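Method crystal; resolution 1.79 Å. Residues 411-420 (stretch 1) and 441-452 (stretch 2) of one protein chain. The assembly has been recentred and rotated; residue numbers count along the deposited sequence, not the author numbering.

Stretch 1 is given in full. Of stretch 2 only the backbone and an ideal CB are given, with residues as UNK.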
ATOM      1  N   ILE A 411      15.920  -7.585  -1.762  1.00 10.77           N
ATOM      2  CA  ILE A 411      15.237  -7.170  -2.976  1.00 12.03           C
ATOM      3  C   ILE A 411      14.529  -8.403  -3.518  1.00 12.97           C
ATOM      4  O   ILE A 411      15.139  -9.472  -3.621  1.00 12.15           O
ATOM      5  CB  ILE A 411      16.221  -6.601  -4.011  1.00 13.24           C
ATOM      6  CG1 ILE A 411      16.838  -5.291  -3.520  1.00 15.04           C
ATOM      7  CG2 ILE A 411      15.536  -6.403  -5.364  1.00 12.88           C
ATOM      8  CD1 ILE A 411      18.148  -4.961  -4.220  1.00 15.32           C
ATOM      9  N   ILE A 412      13.243  -8.272  -3.828  1.00  8.48           N
ATOM     10  CA  ILE A 412      12.431  -9.393  -4.288  1.00 14.07           C
ATOM     11  C   ILE A 412      11.680  -8.929  -5.527  1.00 15.20           C
ATOM     12  O   ILE A 412      11.027  -7.879  -5.506  1.00 14.16           O
ATOM     13  CB  ILE A 412      11.455  -9.882  -3.203  1.00 11.25           C
ATOM     14  CG1 ILE A 412      12.224 -10.357  -1.964  1.00 11.55           C
ATOM     15  CG2 ILE A 412      10.527 -10.980  -3.754  1.00 10.68           C
ATOM     16  CD1 ILE A 412      11.363 -10.448  -0.707  1.00 12.71           C
ATOM     17  N   GLY A 413      11.766  -9.703  -6.599  1.00 10.67           N
ATOM     18  CA  GLY A 413      11.172  -9.239  -7.825  1.00 12.24           C
ATOM     19  C   GLY A 413      11.034 -10.346  -8.835  1.00 12.07           C
ATOM     20  O   GLY A 413      11.191 -11.525  -8.519  1.00 11.64           O
ATOM     21  N   LEU A 414      10.729  -9.940 -10.059  1.00 14.37           N
ATOM     22  CA  LEU A 414      10.560 -10.853 -11.179  1.00 13.10           C
ATOM     23  C   LEU A 414      11.624 -10.538 -12.211  1.00 16.90           C
ATOM     24  O   LEU A 414      11.795  -9.379 -12.596  1.00 14.71           O
ATOM     25  CB  LEU A 414       9.161 -10.721 -11.787  1.00 11.64           C
ATOM     26  CG  LEU A 414       8.035 -10.954 -10.775  1.00 13.18           C
ATOM     27  CD1 LEU A 414       6.655 -10.593 -11.338  1.00 11.57           C
ATOM     28  CD2 LEU A 414       8.050 -12.411 -10.304  1.00 12.24           C
ATOM     29  N   GLU A 415      12.346 -11.563 -12.643  1.00 15.71           N
ATOM     30  CA  GLU A 415      13.321 -11.428 -13.714  1.00 16.07           C
ATOM     31  C   GLU A 415      12.950 -12.436 -14.787  1.00 17.37           C
ATOM     32  O   GLU A 415      12.891 -13.637 -14.511  1.00 15.59           O
ATOM     33  CB  GLU A 415      14.742 -11.665 -13.205  1.00 20.84           C
ATOM     34  CG  GLU A 415      15.826 -11.387 -14.230  1.00 20.42           C
ATOM     35  CD  GLU A 415      17.197 -11.332 -13.593  1.00 25.53           C
ATOM     36  OE1 GLU A 415      17.549 -10.274 -13.024  1.00 28.84           O
ATOM     37  OE2 GLU A 415      17.910 -12.354 -13.641  1.00 31.56           O
ATOM     38  N   GLN A 416      12.666 -11.939 -15.992  1.00 18.81           N
ATOM     39  CA  GLN A 416      12.106 -12.757 -17.065  1.00 19.71           C
ATOM     40  C   GLN A 416      10.864 -13.488 -16.607  1.00 17.20           C
ATOM     41  O   GLN A 416      10.616 -14.634 -17.006  1.00 18.39           O
ATOM     42  CB  GLN A 416      13.151 -13.740 -17.605  1.00 22.20           C
ATOM     43  CG  GLN A 416      14.350 -13.079 -18.284  1.00 28.02           C
ATOM     44  CD  GLN A 416      15.458 -14.065 -18.622  1.00 38.89           C
ATOM     45  OE1 GLN A 416      16.293 -13.798 -19.484  1.00 46.57           O
ATOM     46  NE2 GLN A 416      15.471 -15.210 -17.938  1.00 41.20           N
ATOM     47  N   GLY A 417      10.077 -12.863 -15.726  1.00 16.34           N
ATOM     48  CA  GLY A 417       8.859 -13.441 -15.209  1.00 17.52           C
ATOM     49  C   GLY A 417       9.023 -14.349 -14.014  1.00 11.95           C
ATOM     50  O   GLY A 417       8.014 -14.784 -13.447  1.00 12.95           O
ATOM     51  N   ARG A 418      10.256 -14.651 -13.599  1.00 13.62           N
ATOM     52  CA  ARG A 418      10.505 -15.627 -12.559  1.00 14.71           C
ATOM     53  C   ARG A 418      10.962 -14.940 -11.279  1.00 11.95           C
ATOM     54  O   ARG A 418      11.780 -14.013 -11.330  1.00 12.30           O
ATOM     55  CB  ARG A 418      11.567 -16.634 -13.014  1.00 15.16           C
ATOM     56  CG  ARG A 418      11.268 -17.166 -14.424  1.00 16.23           C
ATOM     57  CD  ARG A 418      11.824 -18.549 -14.633  1.00 19.21           C
ATOM     58  NE  ARG A 418      13.278 -18.603 -14.497  1.00 21.67           N
ATOM     59  CZ  ARG A 418      14.140 -18.357 -15.477  1.00 25.15           C
ATOM     60  NH1 ARG A 418      13.709 -18.006 -16.683  1.00 25.43           N
ATOM     61  NH2 ARG A 418      15.442 -18.456 -15.249  1.00 27.39           N
ATOM     62  N   PRO A 419      10.433 -15.354 -10.132  1.00 13.00           N
ATOM     63  CA  PRO A 419      10.807 -14.697  -8.873  1.00 12.54           C
ATOM     64  C   PRO A 419      12.286 -14.878  -8.553  1.00 14.67           C
ATOM     65  O   PRO A 419      12.858 -15.956  -8.730  1.00 14.16           O
ATOM     66  CB  PRO A 419       9.917 -15.394  -7.838  1.00 13.16           C
ATOM     67  CG  PRO A 419       8.722 -15.830  -8.617  1.00 12.83           C
ATOM     68  CD  PRO A 419       9.276 -16.250  -9.967  1.00 10.30           C
ATOM     69  N   PHE A 420      12.909 -13.802  -8.075  1.00 13.78           N
ATOM     70  CA  PHE A 420      14.258 -13.870  -7.545  1.00 13.57           C
ATOM     71  C   PHE A 420      14.280 -13.168  -6.196  1.00 11.88           C
ATOM     72  O   PHE A 420      13.442 -12.311  -5.918  1.00 10.29           O
ATOM     73  CB  PHE A 420      15.290 -13.221  -8.474  1.00 14.05           C
ATOM     74  CG  PHE A 420      15.156 -11.729  -8.595  1.00 14.63           C
ATOM     75  CD1 PHE A 420      15.815 -10.878  -7.708  1.00 14.94           C
ATOM     76  CD2 PHE A 420      14.387 -11.167  -9.601  1.00 14.23           C
ATOM     77  CE1 PHE A 420      15.693  -9.508  -7.823  1.00 15.22           C
ATOM     78  CE2 PHE A 420      14.266  -9.787  -9.721  1.00 16.98           C
ATOM     79  CZ  PHE A 420      14.920  -8.961  -8.831  1.00 19.03           C
ATOM     80  N   UNK A 441       9.794 -22.980 -15.029  1.00 16.58           N
ATOM     81  CA  UNK A 441       8.758 -22.596 -14.087  1.00 17.86           C
ATOM     82  C   UNK A 441       7.870 -21.511 -14.706  1.00 15.39           C
ATOM     83  O   UNK A 441       8.136 -20.999 -15.794  1.00 15.12           O
ATOM     84  CB  UNK A 441       9.377 -22.109 -12.775  1.00 17.86           C
ATOM     85  N   UNK A 442       6.813 -21.143 -13.985  1.00 17.00           N
ATOM     86  CA  UNK A 442       5.831 -20.217 -14.534  1.00 15.81           C
ATOM     87  C   UNK A 442       6.399 -18.805 -14.650  1.00 17.13           C
ATOM     88  O   UNK A 442       7.372 -18.434 -13.993  1.00 18.07           O
ATOM     89  CB  UNK A 442       4.572 -20.206 -13.665  1.00 15.81           C
ATOM     90  N   UNK A 443       5.751 -18.003 -15.485  1.00 13.35           N
ATOM     91  CA  UNK A 443       6.113 -16.605 -15.673  1.00 15.44           C
ATOM     92  C   UNK A 443       5.019 -15.725 -15.097  1.00 16.33           C
ATOM     93  O   UNK A 443       3.828 -15.959 -15.345  1.00 14.28           O
ATOM     94  CB  UNK A 443       6.342 -16.288 -17.152  1.00 15.44           C
ATOM     95  N   UNK A 444       5.426 -14.713 -14.338  1.00 14.26           N
ATOM     96  CA  UNK A 444       4.496 -13.809 -13.683  1.00 10.89           C
ATOM     97  C   UNK A 444       4.728 -12.384 -14.170  1.00 14.16           C
ATOM     98  O   UNK A 444       5.839 -12.006 -14.558  1.00 14.55           O
ATOM     99  CB  UNK A 444       4.642 -13.890 -12.162  1.00 10.89           C
ATOM    100  N   UNK A 445       3.646 -11.608 -14.144  1.00 11.82           N
ATOM    101  CA  UNK A 445       3.556 -10.256 -14.671  1.00 12.11           C
ATOM    102  C   UNK A 445       3.683  -9.196 -13.587  1.00 13.63           C
ATOM    103  O   UNK A 445       4.096  -8.058 -13.870  1.00 13.76           O
ATOM    104  CB  UNK A 445       2.231 -10.076 -15.415  1.00 12.11           C
ATOM    105  N   UNK A 446       3.349  -9.561 -12.355  1.00 10.49           N
ATOM    106  CA  UNK A 446       3.257  -8.633 -11.232  1.00 12.43           C
ATOM    107  C   UNK A 446       3.200  -9.455  -9.958  1.00 11.31           C
ATOM    108  O   UNK A 446       2.610 -10.530  -9.939  1.00  9.77           O
ATOM    109  CB  UNK A 446       2.039  -7.715 -11.355  1.00 12.43           C
ATOM    110  N   UNK A 447       3.791  -8.946  -8.890  1.00 13.39           N
ATOM    111  CA  UNK A 447       3.649  -9.615  -7.607  1.00 11.02           C
ATOM    112  C   UNK A 447       3.679  -8.613  -6.481  1.00 12.43           C
ATOM    113  O   UNK A 447       4.271  -7.536  -6.608  1.00 14.04           O
ATOM    114  CB  UNK A 447       4.749 -10.661  -7.414  1.00 11.02           C
ATOM    115  N   UNK A 448       3.005  -8.952  -5.380  1.00  8.44           N
ATOM    116  CA  UNK A 448       3.173  -8.203  -4.139  1.00  9.53           C
ATOM    117  C   UNK A 448       3.700  -9.137  -3.061  1.00 12.27           C
ATOM    118  O   UNK A 448       3.361 -10.325  -2.999  1.00 12.23           O
ATOM    119  CB  UNK A 448       1.857  -7.557  -3.702  1.00  9.53           C
ATOM    120  N   UNK A 449       4.538  -8.570  -2.195  1.00 13.83           N
ATOM    121  CA  UNK A 449       5.332  -9.310  -1.222  1.00 11.32           C
ATOM    122  C   UNK A 449       4.767  -9.081   0.173  1.00 13.84           C
ATOM    123  O   UNK A 449       4.438  -7.944   0.535  1.00 12.26           O
ATOM    124  CB  UNK A 449       6.803  -8.893  -1.285  1.00 11.32           C
ATOM    125  N   UNK A 450       4.677 -10.155   0.962  1.00  9.15           N
ATOM    126  CA  UNK A 450       4.417 -10.070   2.396  1.00 12.09           C
ATOM    127  C   UNK A 450       5.400 -10.985   3.110  1.00 16.38           C
ATOM    128  O   UNK A 450       5.436 -12.185   2.834  1.00 13.81           O
ATOM    129  CB  UNK A 450       2.972 -10.448   2.727  1.00 12.09           C
ATOM    130  N   UNK A 451       6.208 -10.423   4.012  1.00 13.68           N
ATOM    131  CA  UNK A 451       7.158 -11.196   4.808  1.00 14.41           C
ATOM    132  C   UNK A 451       6.511 -11.497   6.152  1.00 16.51           C
ATOM    133  O   UNK A 451       6.005 -10.585   6.818  1.00 15.24           O
ATOM    134  CB  UNK A 451       8.480 -10.447   4.987  1.00 14.41           C
ATOM    135  N   UNK A 452       6.524 -12.764   6.561  1.00 14.08           N
ATOM    136  CA  UNK A 452       5.906 -13.126   7.832  1.00 16.32           C
ATOM    137  C   UNK A 452       6.602 -14.357   8.390  1.00 18.72           C
ATOM    138  O   UNK A 452       6.655 -15.391   7.721  1.00 15.75           O
ATOM    139  CB  UNK A 452       4.406 -13.379   7.665  1.00 16.32           C
TER

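Stretch 1 is a hairpin: strands 411-415 and 418-420 join through a type I' turn from E415 to R418. Stretch 2 passes the turn, bends at 445, and then runs nearly antiparallel to strand 411-415, at 165°.

At position 441, CA-to-CB points toward stretch 1, and the ideal CB lies 4.7 Å from R418 CD. A small polar or acidic residue would suit the arginine nearby. The residue is S441. Its OG, in the p rotamer, comes to 3.4 Å from R418 CD.

Position 442 points away, and its ideal CB finds nothing of stretch 1 within 5.5 Å. Many residues would do, polar ones among them. It is Q442.

Position 443 points sideways. Its ideal CB is 4.3 Å from G417 CA and 4.6 Å from Q416 O, so a short side chain fits, and a polar one could use the carbonyl. It is S443. One water bridges the two residues, 2.6 Å from S443 OG and 2.9 Å from Q416 O, donating to the carbonyl. G417 matters here: an ideal CB on it would lie 2.7 Å from S443 OG, a clash.

The N of 444 donates a hydrogen bond to G417 O at 2.7 Å, the one direct hydrogen bond between the stretches. CA-to-CB points sideways, and the ideal CB is 4.0 Å from L414 CD1. With P419 also near, a large apolar side chain, aliphatic or aromatic, would suit. It is F444, rotamer m. P419 CD meets the ring edge at 4.0 Å from F444 CD2.

Positions 445 and 446 point away, so polar or charged residues are plausible. They are Q445 and K446. L414 packs on the backbone here, with CD1 3.6 Å from K446 N.

Position 447 points toward L414; its ideal CB would be 4.4 Å from L414 CD1. A small residue or an apolar one could be considered. It is G447.

Position 449 points toward I412. Valine, isoleucine or leucine would suit this apolar strand site. It is V449, rotamer t, with CG2 3.7 Å from I412 CG2.

Position 451 points toward stretch 1 again, but its ideal CB has no neighbour there within 5.5 Å. A longer apolar chain could reach I412. It is I451, whose CD1 lies 4.0 Å from I412 CD1.

Positions 448, 450 and 452 are out of reach of stretch 1, so many residues would do. They are I448, H450 and H452.

Stretch 2, residues 441-452: SQSFQKGIVHIH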
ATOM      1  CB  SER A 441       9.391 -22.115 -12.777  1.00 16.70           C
ATOM      2  OG  SER A 441      10.318 -21.074 -13.024  1.00 18.08           O
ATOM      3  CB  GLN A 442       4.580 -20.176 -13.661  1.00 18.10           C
ATOM      4  CG  GLN A 442       3.868 -21.500 -13.551  1.00 19.91           C
ATOM      5  CD  GLN A 442       2.892 -21.499 -12.420  1.00 24.75           C
ATOM      6  OE1 GLN A 442       3.142 -22.096 -11.379  1.00 28.87           O
ATOM      7  NE2 GLN A 442       1.779 -20.802 -12.597  1.00 24.52           N
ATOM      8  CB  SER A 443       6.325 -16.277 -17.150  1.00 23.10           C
ATOM      9  OG  SER A 443       7.642 -16.627 -17.538  1.00 27.17           O
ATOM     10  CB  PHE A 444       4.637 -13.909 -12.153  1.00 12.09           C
ATOM     11  CG  PHE A 444       4.458 -15.315 -11.637  1.00  9.52           C
ATOM     12  CD1 PHE A 444       3.193 -15.848 -11.492  1.00 11.12           C
ATOM     13  CD2 PHE A 444       5.556 -16.112 -11.350  1.00 12.59           C
ATOM     14  CE1 PHE A 444       3.017 -17.160 -11.034  1.00 12.27           C
ATOM     15  CE2 PHE A 444       5.397 -17.418 -10.896  1.00 11.94           C
ATOM     16  CZ  PHE A 444       4.122 -17.939 -10.734  1.00 12.44           C
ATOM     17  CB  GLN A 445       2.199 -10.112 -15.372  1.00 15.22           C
ATOM     18  CG  GLN A 445       1.896  -8.802 -16.025  1.00 19.13           C
ATOM     19  CD  GLN A 445       0.773  -8.960 -17.033  1.00 20.14           C
ATOM     20  OE1 GLN A 445       0.619 -10.024 -17.636  1.00 22.42           O
ATOM     21  NE2 GLN A 445      -0.025  -7.913 -17.211  1.00 20.33           N
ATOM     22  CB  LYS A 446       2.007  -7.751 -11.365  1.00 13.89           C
ATOM     23  CG  LYS A 446       1.865  -6.657 -10.316  1.00 12.81           C
ATOM     24  CD  LYS A 446       0.490  -5.985 -10.435  1.00 11.58           C
ATOM     25  CE  LYS A 446       0.460  -4.628  -9.733  1.00 14.33           C
ATOM     26  NZ  LYS A 446       0.698  -4.735  -8.260  1.00 11.85           N
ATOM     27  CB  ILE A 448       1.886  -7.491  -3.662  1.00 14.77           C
ATOM     28  CG1 ILE A 448       0.774  -8.482  -3.373  1.00 16.90           C
ATOM     29  CG2 ILE A 448       1.449  -6.410  -4.664  1.00 13.95           C
ATOM     30  CD1 ILE A 448      -0.509  -7.796  -2.853  1.00 16.47           C
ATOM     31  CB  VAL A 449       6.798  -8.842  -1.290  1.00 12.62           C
ATOM     32  CG1 VAL A 449       7.589  -9.363  -0.095  1.00 13.36           C
ATOM     33  CG2 VAL A 449       7.425  -9.250  -2.615  1.00 13.71           C
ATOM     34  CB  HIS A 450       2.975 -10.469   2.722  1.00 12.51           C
ATOM     35  CG  HIS A 450       2.639 -10.383   4.180  1.00 14.43           C
ATOM     36  ND1 HIS A 450       2.422  -9.181   4.818  1.00 16.13           N
ATOM     37  CD2 HIS A 450       2.475 -11.344   5.119  1.00 13.51           C
ATOM     38  CE1 HIS A 450       2.151  -9.403   6.092  1.00 16.35           C
ATOM     39  NE2 HIS A 450       2.169 -10.706   6.301  1.00 18.26           N
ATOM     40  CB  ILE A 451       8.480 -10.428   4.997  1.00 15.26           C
ATOM     41  CG1 ILE A 451       9.048  -9.972   3.644  1.00 18.06           C
ATOM     42  CG2 ILE A 451       9.482 -11.281   5.780  1.00 15.43           C
ATOM     43  CD1 ILE A 451       9.301 -11.103   2.678  1.00 15.13           C
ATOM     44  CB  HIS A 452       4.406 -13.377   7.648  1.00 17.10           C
ATOM     45  CG  HIS A 452       3.721 -13.899   8.871  1.00 19.53           C
ATOM     46  ND1 HIS A 452       3.206 -13.069   9.841  1.00 19.50           N
ATOM     47  CD2 HIS A 452       3.466 -15.164   9.280  1.00 19.53           C
ATOM     48  CE1 HIS A 452       2.658 -13.799  10.794  1.00 22.23           C
ATOM     49  NE2 HIS A 452       2.805 -15.073  10.481  1.00 19.18           N
TER
HETATM   50  O   HOH W   1       8.810 -15.020 -19.225  1.00 32.37           O
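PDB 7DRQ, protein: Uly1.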